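Local coordinates for protein 3-hydroxyadipyl-CoA dehydrogenase (Escherichia coli, PDB 3MOG) that catalyses the NAD-dependent oxidation of 3-hydroxyadipyl-CoA to 3-oxoadipyl-CoA in the breakdown of phenylacetate, at residues Val155-Ala160 / Glu164-Leu169. Sequence-based numbering, arbitrary orientation. Where two conformers were deposited one is given.
Sequences VVSGLA and EVVEQL
Val-155 reaches from its strand onto one side of the helix, where its CG1 methyl meets two residues a turn apart: CB of Leu-169 at 4.1 Å and CG1 of Val-166 at 4.2 Å. That branch stands anti to the backbone N (chi1 176°), which turns it to the helix, and it runs at a slant to the Leu-169 side chain. Leu-169 meets it chiefly with CB, and CD1 lies slightly farther off; the Leu-169 side chain also packs on Leu-115 and Thr-117 of strand 115-118 and on Ala-139 and Leu-141 of strand 138-143, while Val-155 also packs on Leu-141 and on Pro-180. Val-166 uses both methyls. Its CG1 faces Val-155, and CG2 comes to 3.2 Å from OG of Ser-157, a close methyl-to-hydroxyl approach with no hydrogen bond. Ser-157 lies two residues along the strand from Val-155, and its rotation, with OG anti to the carbonyl carbon (chi1 -62°), brings the hydroxyl to that methyl. Strand 152-157, helix 163-175 and strand 179-184 form a beta-alpha-beta unit at one edge of the Rossmann-type NAD-binding domain; the chain reverses through the loop after Ser-157, and the helix returns nearly antiparallel to the strand, at 173° with the short axes 9.1 Å apart. Within the sheet, strand 152-157 is flanked by the antiparallel strand 138-143 and the parallel strand 179-184, and backbone bonds join Val-155 to Val-181 and Cys-183. No hydrogen bond joins the two segments; packing, mostly between side chains, buries 174 Å² in total. On the helix, Glu-167 faces away from the strand segment, and its OE2 forms a salt bridge with Arg-182 of the next strand, on which Val-166 also packs.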
ATOM      1  N   VAL C 155       0.761   9.418 -28.756  1.00 43.67           N
ATOM      2  CA  VAL C 155       1.706  10.521 -28.865  1.00 42.86           C
ATOM      3  C   VAL C 155       1.884  11.107 -27.470  1.00 42.54           C
ATOM      4  O   VAL C 155       0.979  11.725 -26.921  1.00 42.91           O
ATOM      5  CB  VAL C 155       1.214  11.621 -29.835  1.00 48.45           C
ATOM      6  CG1 VAL C 155       2.192  12.798 -29.846  1.00 49.19           C
ATOM      7  CG2 VAL C 155       1.022  11.074 -31.247  1.00 43.78           C
ATOM      8  N   VAL C 156       3.044  10.892 -26.880  1.00 38.43           N
ATOM      9  CA  VAL C 156       3.174  11.100 -25.441  1.00 42.41           C
ATOM     10  C   VAL C 156       3.968  12.343 -25.096  1.00 45.82           C
ATOM     11  O   VAL C 156       5.142  12.459 -25.474  1.00 49.73           O
ATOM     12  CB  VAL C 156       3.820   9.885 -24.766  1.00 37.77           C
ATOM     13  CG1 VAL C 156       3.619   9.952 -23.271  1.00 45.77           C
ATOM     14  CG2 VAL C 156       3.236   8.621 -25.314  1.00 36.25           C
ATOM     15  N   SER C 157       3.332  13.273 -24.389  1.00 49.32           N
ATOM     16  CA  SER C 157       4.031  14.472 -23.919  1.00 47.36           C
ATOM     17  C   SER C 157       4.734  14.224 -22.591  1.00 56.08           C
ATOM     18  O   SER C 157       4.132  13.754 -21.615  1.00 53.49           O
ATOM     19  CB  SER C 157       3.090  15.661 -23.778  1.00 50.40           C
ATOM     20  OG  SER C 157       2.509  16.025 -25.021  1.00 49.51           O
ATOM     21  N   GLY C 158       6.025  14.539 -22.563  1.00 57.28           N
ATOM     22  CA  GLY C 158       6.725  14.714 -21.303  1.00 58.43           C
ATOM     23  C   GLY C 158       6.416  16.104 -20.799  1.00 53.09           C
ATOM     24  O   GLY C 158       5.738  16.895 -21.479  1.00 53.87           O
ATOM     25  N   LEU C 159       6.930  16.412 -19.613  1.00 54.16           N
ATOM     26  CA  LEU C 159       6.753  17.727 -18.993  1.00 56.14           C
ATOM     27  C   LEU C 159       7.090  18.890 -19.925  1.00 55.20           C
ATOM     28  O   LEU C 159       6.312  19.839 -20.040  1.00 58.04           O
ATOM     29  CB  LEU C 159       7.612  17.805 -17.724  1.00 60.74           C
ATOM     30  CG  LEU C 159       7.577  19.047 -16.840  1.00 55.96           C
ATOM     31  CD1 LEU C 159       6.229  19.140 -16.120  1.00 46.96           C
ATOM     32  CD2 LEU C 159       8.739  18.977 -15.862  1.00 44.87           C
ATOM     33  N   ALA C 160       8.231  18.774 -20.608  1.00 56.58           N
ATOM     34  CA  ALA C 160       8.781  19.830 -21.459  1.00 56.96           C
ATOM     35  C   ALA C 160       8.244  19.852 -22.888  1.00 56.33           C
ATOM     36  O   ALA C 160       8.417  20.852 -23.587  1.00 62.46           O
ATOM     37  CB  ALA C 160      10.312  19.737 -21.480  1.00 55.33           C
ATOM     38  N   GLU C 164       3.426  22.206 -30.451  1.00 61.61           N
ATOM     39  CA  GLU C 164       3.624  22.140 -31.903  0.50 59.79           C
ATOM     40  C   GLU C 164       4.206  20.784 -32.311  1.00 57.49           C
ATOM     41  O   GLU C 164       3.818  20.214 -33.339  1.00 56.57           O
ATOM     42  CB  GLU C 164       4.498  23.295 -32.404  0.50 64.11           C
ATOM     43  CG  GLU C 164       3.763  24.632 -32.506  0.50 70.77           C
ATOM     44  CD  GLU C 164       4.354  25.557 -33.558  0.50 79.15           C
ATOM     45  OE1 GLU C 164       4.856  25.051 -34.586  0.50 82.48           O
ATOM     46  OE2 GLU C 164       4.307  26.792 -33.365  0.50 78.78           O
ATOM     47  N   VAL C 165       5.109  20.267 -31.478  1.00 54.93           N
ATOM     48  CA  VAL C 165       5.703  18.944 -31.643  1.00 53.64           C
ATOM     49  C   VAL C 165       4.629  17.843 -31.648  1.00 53.94           C
ATOM     50  O   VAL C 165       4.641  16.981 -32.522  1.00 53.78           O
ATOM     51  CB  VAL C 165       6.779  18.707 -30.561  1.00 55.27           C
ATOM     52  CG1 VAL C 165       7.242  17.262 -30.546  1.00 47.73           C
ATOM     53  CG2 VAL C 165       7.972  19.662 -30.786  1.00 56.16           C
ATOM     54  N   VAL C 166       3.681  17.917 -30.706  1.00 54.20           N
ATOM     55  CA  VAL C 166       2.537  16.995 -30.645  1.00 49.47           C
ATOM     56  C   VAL C 166       1.708  17.052 -31.941  1.00 51.38           C
ATOM     57  O   VAL C 166       1.377  16.010 -32.530  1.00 53.37           O
ATOM     58  CB  VAL C 166       1.641  17.283 -29.390  1.00 50.13           C
ATOM     59  CG1 VAL C 166       0.312  16.550 -29.466  1.00 43.71           C
ATOM     60  CG2 VAL C 166       2.371  16.902 -28.111  1.00 49.23           C
ATOM     61  N   GLU C 167       1.410  18.268 -32.391  1.00 48.82           N
ATOM     62  CA  GLU C 167       0.606  18.485 -33.599  1.00 55.77           C
ATOM     63  C   GLU C 167       1.301  17.934 -34.832  1.00 55.30           C
ATOM     64  O   GLU C 167       0.659  17.309 -35.680  1.00 59.94           O
ATOM     65  CB  GLU C 167       0.346  19.982 -33.824  1.00 59.33           C
ATOM     66  CG  GLU C 167      -0.566  20.655 -32.816  1.00 75.46           C
ATOM     67  CD  GLU C 167      -1.963  20.066 -32.769  1.00 88.72           C
ATOM     68  OE1 GLU C 167      -2.533  19.742 -33.838  1.00 95.74           O
ATOM     69  OE2 GLU C 167      -2.495  19.942 -31.647  1.00 92.59           O
ATOM     70  N   GLN C 168       2.608  18.188 -34.922  1.00 51.91           N
ATOM     71  CA  GLN C 168       3.449  17.653 -35.989  1.00 53.82           C
ATOM     72  C   GLN C 168       3.401  16.124 -35.994  1.00 52.57           C
ATOM     73  O   GLN C 168       3.124  15.510 -37.036  1.00 50.42           O
ATOM     74  CB  GLN C 168       4.895  18.149 -35.839  1.00 56.58           C
ATOM     75  CG  GLN C 168       5.152  19.569 -36.343  1.00 67.02           C
ATOM     76  CD  GLN C 168       6.621  19.973 -36.221  1.00 80.71           C
ATOM     77  OE1 GLN C 168       6.979  20.832 -35.412  1.00 79.96           O
ATOM     78  NE2 GLN C 168       7.481  19.339 -37.019  1.00 85.32           N
ATOM     79  N   LEU C 169       3.618  15.523 -34.823  1.00 45.12           N
ATOM     80  CA  LEU C 169       3.584  14.055 -34.700  1.00 48.84           C
ATOM     81  C   LEU C 169       2.230  13.434 -35.008  1.00 47.96           C
ATOM     82  O   LEU C 169       2.175  12.387 -35.658  1.00 51.13           O
ATOM     83  CB  LEU C 169       4.104  13.588 -33.329  1.00 44.41           C
ATOM     84  CG  LEU C 169       5.581  13.929 -33.117  1.00 49.78           C
ATOM     85  CD1 LEU C 169       6.046  13.483 -31.735  1.00 52.23           C
ATOM     86  CD2 LEU C 169       6.449  13.318 -34.229  1.00 44.10           C
TER